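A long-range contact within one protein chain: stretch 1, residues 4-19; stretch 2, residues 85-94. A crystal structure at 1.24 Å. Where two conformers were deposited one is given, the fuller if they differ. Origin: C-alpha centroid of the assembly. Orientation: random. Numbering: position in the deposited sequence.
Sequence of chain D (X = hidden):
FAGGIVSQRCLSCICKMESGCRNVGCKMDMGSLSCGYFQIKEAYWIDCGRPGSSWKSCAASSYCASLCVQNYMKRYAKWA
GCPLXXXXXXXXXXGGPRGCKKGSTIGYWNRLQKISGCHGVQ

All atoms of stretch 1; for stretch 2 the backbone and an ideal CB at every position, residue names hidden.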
# COMPACT_ATOMS: atom_id res chain seq x y z
N GLY D 4 -4.14 -14.96 19.78
CA GLY D 4 -5.05 -14.68 18.68
C GLY D 4 -4.95 -15.77 17.64
O GLY D 4 -4.54 -16.88 17.95
N ILE D 5 -5.32 -15.48 16.40
CA ILE D 5 -5.38 -16.53 15.39
C ILE D 5 -4.02 -16.95 14.85
O ILE D 5 -3.89 -18.02 14.26
CB ILE D 5 -6.30 -16.17 14.22
CG1 ILE D 5 -5.77 -14.97 13.43
CG2 ILE D 5 -7.71 -15.92 14.75
CD1 ILE D 5 -6.63 -14.67 12.22
N VAL D 6 -3.00 -16.12 15.05
CA VAL D 6 -1.66 -16.46 14.59
C VAL D 6 -0.93 -17.22 15.70
O VAL D 6 -0.98 -16.80 16.85
CB VAL D 6 -0.85 -15.20 14.21
CG1 VAL D 6 0.49 -15.61 13.57
CG2 VAL D 6 -1.67 -14.30 13.27
N SER D 7 -0.25 -18.32 15.36
CA SER D 7 0.48 -19.13 16.34
C SER D 7 1.72 -18.39 16.84
O SER D 7 2.29 -17.53 16.16
CB SER D 7 0.91 -20.47 15.74
OG SER D 7 2.07 -20.31 14.91
N GLN D 8 2.16 -18.74 18.04
CA GLN D 8 3.35 -18.15 18.64
C GLN D 8 4.60 -18.41 17.81
O GLN D 8 5.41 -17.52 17.63
CB GLN D 8 3.54 -18.67 20.06
CG GLN D 8 2.45 -18.23 21.00
CD GLN D 8 2.44 -16.74 21.24
OE1 GLN D 8 3.42 -16.17 21.70
NE2 GLN D 8 1.33 -16.10 20.87
N ARG D 9 4.75 -19.62 17.28
CA ARG D 9 5.94 -19.92 16.48
C ARG D 9 5.93 -19.08 15.20
O ARG D 9 6.97 -18.58 14.76
CB ARG D 9 6.03 -21.40 16.16
CG ARG D 9 6.37 -22.26 17.37
CD ARG D 9 6.35 -23.75 17.06
NE ARG D 9 6.19 -24.54 18.27
CZ ARG D 9 5.88 -25.83 18.30
NH1 ARG D 9 5.69 -26.50 17.17
NH2 ARG D 9 5.75 -26.46 19.46
N CYS D 10 4.76 -18.90 14.61
CA CYS D 10 4.66 -18.11 13.40
C CYS D 10 5.04 -16.68 13.67
O CYS D 10 5.83 -16.08 12.93
CB CYS D 10 3.24 -18.17 12.86
SG CYS D 10 2.96 -17.11 11.39
N LEU D 11 4.52 -16.12 14.76
CA LEU D 11 4.88 -14.76 15.15
C LEU D 11 6.38 -14.62 15.38
O LEU D 11 6.98 -13.65 14.96
CB LEU D 11 4.10 -14.32 16.38
CG LEU D 11 2.61 -13.99 16.15
CD1 LEU D 11 1.91 -13.70 17.46
CD2 LEU D 11 2.42 -12.80 15.23
N SER D 12 6.99 -15.59 16.04
CA SER D 12 8.43 -15.56 16.26
C SER D 12 9.18 -15.53 14.93
O SER D 12 10.14 -14.76 14.76
CB SER D 12 8.83 -16.78 17.10
OG SER D 12 10.24 -16.86 17.28
N CYS D 13 8.78 -16.37 13.99
CA CYS D 13 9.43 -16.41 12.69
C CYS D 13 9.26 -15.10 11.94
O CYS D 13 10.22 -14.61 11.32
CB CYS D 13 8.93 -17.60 11.87
SG CYS D 13 9.47 -19.20 12.55
N ILE D 14 8.07 -14.51 11.97
CA ILE D 14 7.87 -13.22 11.33
C ILE D 14 8.73 -12.16 12.00
O ILE D 14 9.34 -11.33 11.33
CB ILE D 14 6.39 -12.79 11.35
CG1 ILE D 14 5.56 -13.78 10.53
CG2 ILE D 14 6.25 -11.35 10.82
CD1 ILE D 14 4.03 -13.61 10.65
N CYS D 15 8.78 -12.19 13.33
CA CYS D 15 9.60 -11.25 14.07
C CYS D 15 11.07 -11.39 13.65
O CYS D 15 11.72 -10.40 13.33
CB CYS D 15 9.40 -11.50 15.57
SG CYS D 15 9.93 -10.18 16.67
N LYS D 16 11.57 -12.61 13.60
CA LYS D 16 12.96 -12.83 13.18
C LYS D 16 13.20 -12.35 11.76
O LYS D 16 14.21 -11.72 11.46
CB LYS D 16 13.32 -14.31 13.32
CG LYS D 16 13.46 -14.76 14.76
CD LYS D 16 13.76 -16.24 14.89
CE LYS D 16 13.84 -16.65 16.37
NZ LYS D 16 14.28 -18.07 16.58
N MET D 17 12.24 -12.61 10.88
CA MET D 17 12.34 -12.18 9.49
C MET D 17 12.44 -10.66 9.38
O MET D 17 13.24 -10.16 8.60
CB MET D 17 11.09 -12.65 8.74
CG MET D 17 11.08 -12.38 7.23
SD MET D 17 12.53 -13.17 6.44
CE MET D 17 12.08 -12.84 4.72
N GLU D 18 11.64 -9.94 10.16
CA GLU D 18 11.48 -8.50 9.99
C GLU D 18 12.64 -7.72 10.61
O GLU D 18 13.08 -6.72 10.05
CB GLU D 18 10.17 -8.01 10.62
CG GLU D 18 8.91 -8.43 9.88
CD GLU D 18 8.85 -7.88 8.47
OE1 GLU D 18 9.52 -6.86 8.18
OE2 GLU D 18 8.08 -8.46 7.66
N SER D 19 13.08 -8.16 11.78
CA SER D 19 14.03 -7.37 12.57
C SER D 19 15.11 -8.18 13.26
O SER D 19 15.90 -7.62 14.00
CB SER D 19 13.24 -6.61 13.64
OG SER D 19 12.64 -7.53 14.54
N UNK D 85 -2.76 -20.08 8.48
CA UNK D 85 -1.55 -20.58 9.08
C UNK D 85 -0.45 -19.64 8.64
O UNK D 85 -0.70 -18.68 7.90
CB UNK D 85 -1.26 -22.03 8.69
N UNK D 86 0.78 -19.92 9.05
CA UNK D 86 1.84 -18.93 8.90
C UNK D 86 2.10 -18.55 7.44
O UNK D 86 2.36 -17.38 7.19
CB UNK D 86 3.13 -19.46 9.53
N UNK D 87 1.98 -19.48 6.50
CA UNK D 87 2.20 -19.12 5.10
C UNK D 87 1.30 -17.94 4.74
O UNK D 87 1.75 -16.97 4.12
CB UNK D 87 1.93 -20.31 4.18
N UNK D 88 0.04 -18.01 5.14
CA UNK D 88 -0.91 -16.94 4.89
C UNK D 88 -0.58 -15.68 5.67
O UNK D 88 -0.49 -14.58 5.11
CB UNK D 88 -2.33 -17.41 5.24
N UNK D 89 -0.40 -15.84 6.98
CA UNK D 89 -0.22 -14.68 7.85
C UNK D 89 1.08 -13.93 7.54
O UNK D 89 1.10 -12.71 7.55
CB UNK D 89 -0.23 -15.12 9.32
N UNK D 90 2.17 -14.67 7.32
CA UNK D 90 3.43 -14.03 6.94
C UNK D 90 3.28 -13.22 5.65
O UNK D 90 3.80 -12.10 5.55
CB UNK D 90 4.53 -15.08 6.77
N UNK D 91 2.62 -13.80 4.66
CA UNK D 91 2.44 -13.12 3.38
C UNK D 91 1.51 -11.89 3.49
O UNK D 91 1.73 -10.90 2.81
CB UNK D 91 1.88 -14.11 2.35
N UNK D 92 0.50 -11.95 4.36
CA UNK D 92 -0.31 -10.76 4.67
C UNK D 92 0.53 -9.70 5.35
O UNK D 92 0.44 -8.53 5.07
CB UNK D 92 -1.50 -11.13 5.56
N UNK D 93 1.38 -10.14 6.27
CA UNK D 93 2.19 -9.19 6.98
C UNK D 93 3.13 -8.42 6.04
O UNK D 93 3.27 -7.22 6.17
CB UNK D 93 2.99 -9.91 8.06
N UNK D 94 3.71 -9.15 5.09
CA UNK D 94 4.65 -8.56 4.15
C UNK D 94 3.96 -7.79 3.03
O UNK D 94 4.49 -6.80 2.54
CB UNK D 94 5.54 -9.65 3.55

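Position 85 stands just before a helix, its CA-to-CB bond pointing away from stretch 1 and nothing of that stretch within 5.5 Å of the ideal CB. Many residues would suit, polar ones especially. It is Arg85, which touches nothing in stretch 1.

At position 86 the CB points toward stretch 1 and lies 3.0 Å from Cys10 SG, tight for an unbonded carbon beside a sulfur but normal for the CB of a cysteine whose own sulfur is bonded to that SG. Cysteine is the clear choice, and Cys86 completes the disulfide: SG of Cys10 and SG of Cys86 are 2.1 Å apart, with a chi3 of 79°, close to the relaxed value near 90°. The link pins the first turns of two helices that run at 36° to each other.

Positions 87 and 88 are unconstrained by stretch 1: the CB of 87 points away, and an ideal CB at 88 would meet nothing of that stretch. The residues are Glu87, which does not reach stretch 1, and Gly88.

At position 89 the CB points toward stretch 1, with Val6 CG2 and Cys10 SG each 4.3 Å away and Ile14 CD1 at 4.7 Å. Ile5 lies farther out, so a large apolar side chain, leucine, methionine or an aromatic, could reach along this greasy surface. Phe89 does so. Val6 CG2 sits over one ring face, 3.8 Å from the centroid of the Phe89 ring, a CH-pi contact, while Ile5 CD1 packs 3.7 Å from Phe89 CE2.

Position 90 has its CB sideways, already 4.1 Å from Ile14 CG1. A small apolar residue fills the place adequately. Ala90 packs its methyl against the isoleucine, and Ile14 CD1 lies 3.8 Å from Ala90 CA.

Positions 91 and 92 have no neighbor from stretch 1 near their CB atoms and could be polar; they are Arg91, whose NH1 makes a long salt bridge of 3.7 Å to Glu87 OE2, and Glu92.

Position 93 points toward stretch 1, which offers on the same side a methyl, Ile14 CG2, 4.5 Å from the ideal CB, and a carboxylate, Glu18 OE2, 5.3 Å from it. A side chain with both apolar and polar character suits, such as histidine, glutamine or lysine. In His93, CD2 lies 3.6 Å from Ile14 CG2 and 3.4 Å from Glu18 OE2, which approaches the ring edge; the ring nitrogens bond elsewhere in the structure.

At 94 the CB is sideways, 5.0 Å from Glu18 OE2, so a polar residue is reasonable. Asn94 makes no close contact with stretch 1.

Stretch 2, residues 85-94: RCEGFAREHN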
# COMPACT_ATOMS: atom_id res chain seq x y z
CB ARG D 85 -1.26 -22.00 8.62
CG ARG D 85 -1.28 -22.22 7.12
CD ARG D 85 -0.91 -23.65 6.82
NE ARG D 85 -1.26 -24.08 5.48
CZ ARG D 85 -1.29 -25.36 5.10
NH1 ARG D 85 -0.98 -26.32 5.97
NH2 ARG D 85 -1.62 -25.68 3.86
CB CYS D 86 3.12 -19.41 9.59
SG CYS D 86 4.21 -18.02 10.02
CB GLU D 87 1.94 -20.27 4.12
CG GLU D 87 2.12 -19.80 2.65
CD GLU D 87 1.70 -20.80 1.60
OE1 GLU D 87 1.06 -21.82 1.94
OE2 GLU D 87 1.99 -20.54 0.41
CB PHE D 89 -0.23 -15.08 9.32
CG PHE D 89 -1.52 -15.75 9.78
CD1 PHE D 89 -1.47 -16.91 10.55
CD2 PHE D 89 -2.77 -15.21 9.47
CE1 PHE D 89 -2.64 -17.53 10.99
CE2 PHE D 89 -3.96 -15.84 9.92
CZ PHE D 89 -3.88 -16.99 10.67
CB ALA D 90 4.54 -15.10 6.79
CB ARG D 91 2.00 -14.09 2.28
CG ARG D 91 3.08 -15.13 1.95
CD ARG D 91 2.66 -16.12 0.87
NE ARG D 91 2.43 -15.49 -0.42
CZ ARG D 91 1.82 -16.08 -1.45
NH1 ARG D 91 1.37 -17.33 -1.34
NH2 ARG D 91 1.64 -15.41 -2.58
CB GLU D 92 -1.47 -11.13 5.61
CG GLU D 92 -2.50 -12.07 5.01
CD GLU D 92 -3.33 -11.40 3.98
OE1 GLU D 92 -4.39 -10.85 4.37
OE2 GLU D 92 -2.98 -11.46 2.79
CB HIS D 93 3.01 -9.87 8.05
CG HIS D 93 3.65 -8.89 8.94
ND1 HIS D 93 2.93 -8.11 9.82
CD2 HIS D 93 4.94 -8.47 9.04
CE1 HIS D 93 3.74 -7.28 10.44
NE2 HIS D 93 4.97 -7.48 9.99
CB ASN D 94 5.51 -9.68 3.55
CG ASN D 94 6.59 -9.17 2.62
OD1 ASN D 94 6.67 -9.59 1.47
ND2 ASN D 94 7.39 -8.25 3.10
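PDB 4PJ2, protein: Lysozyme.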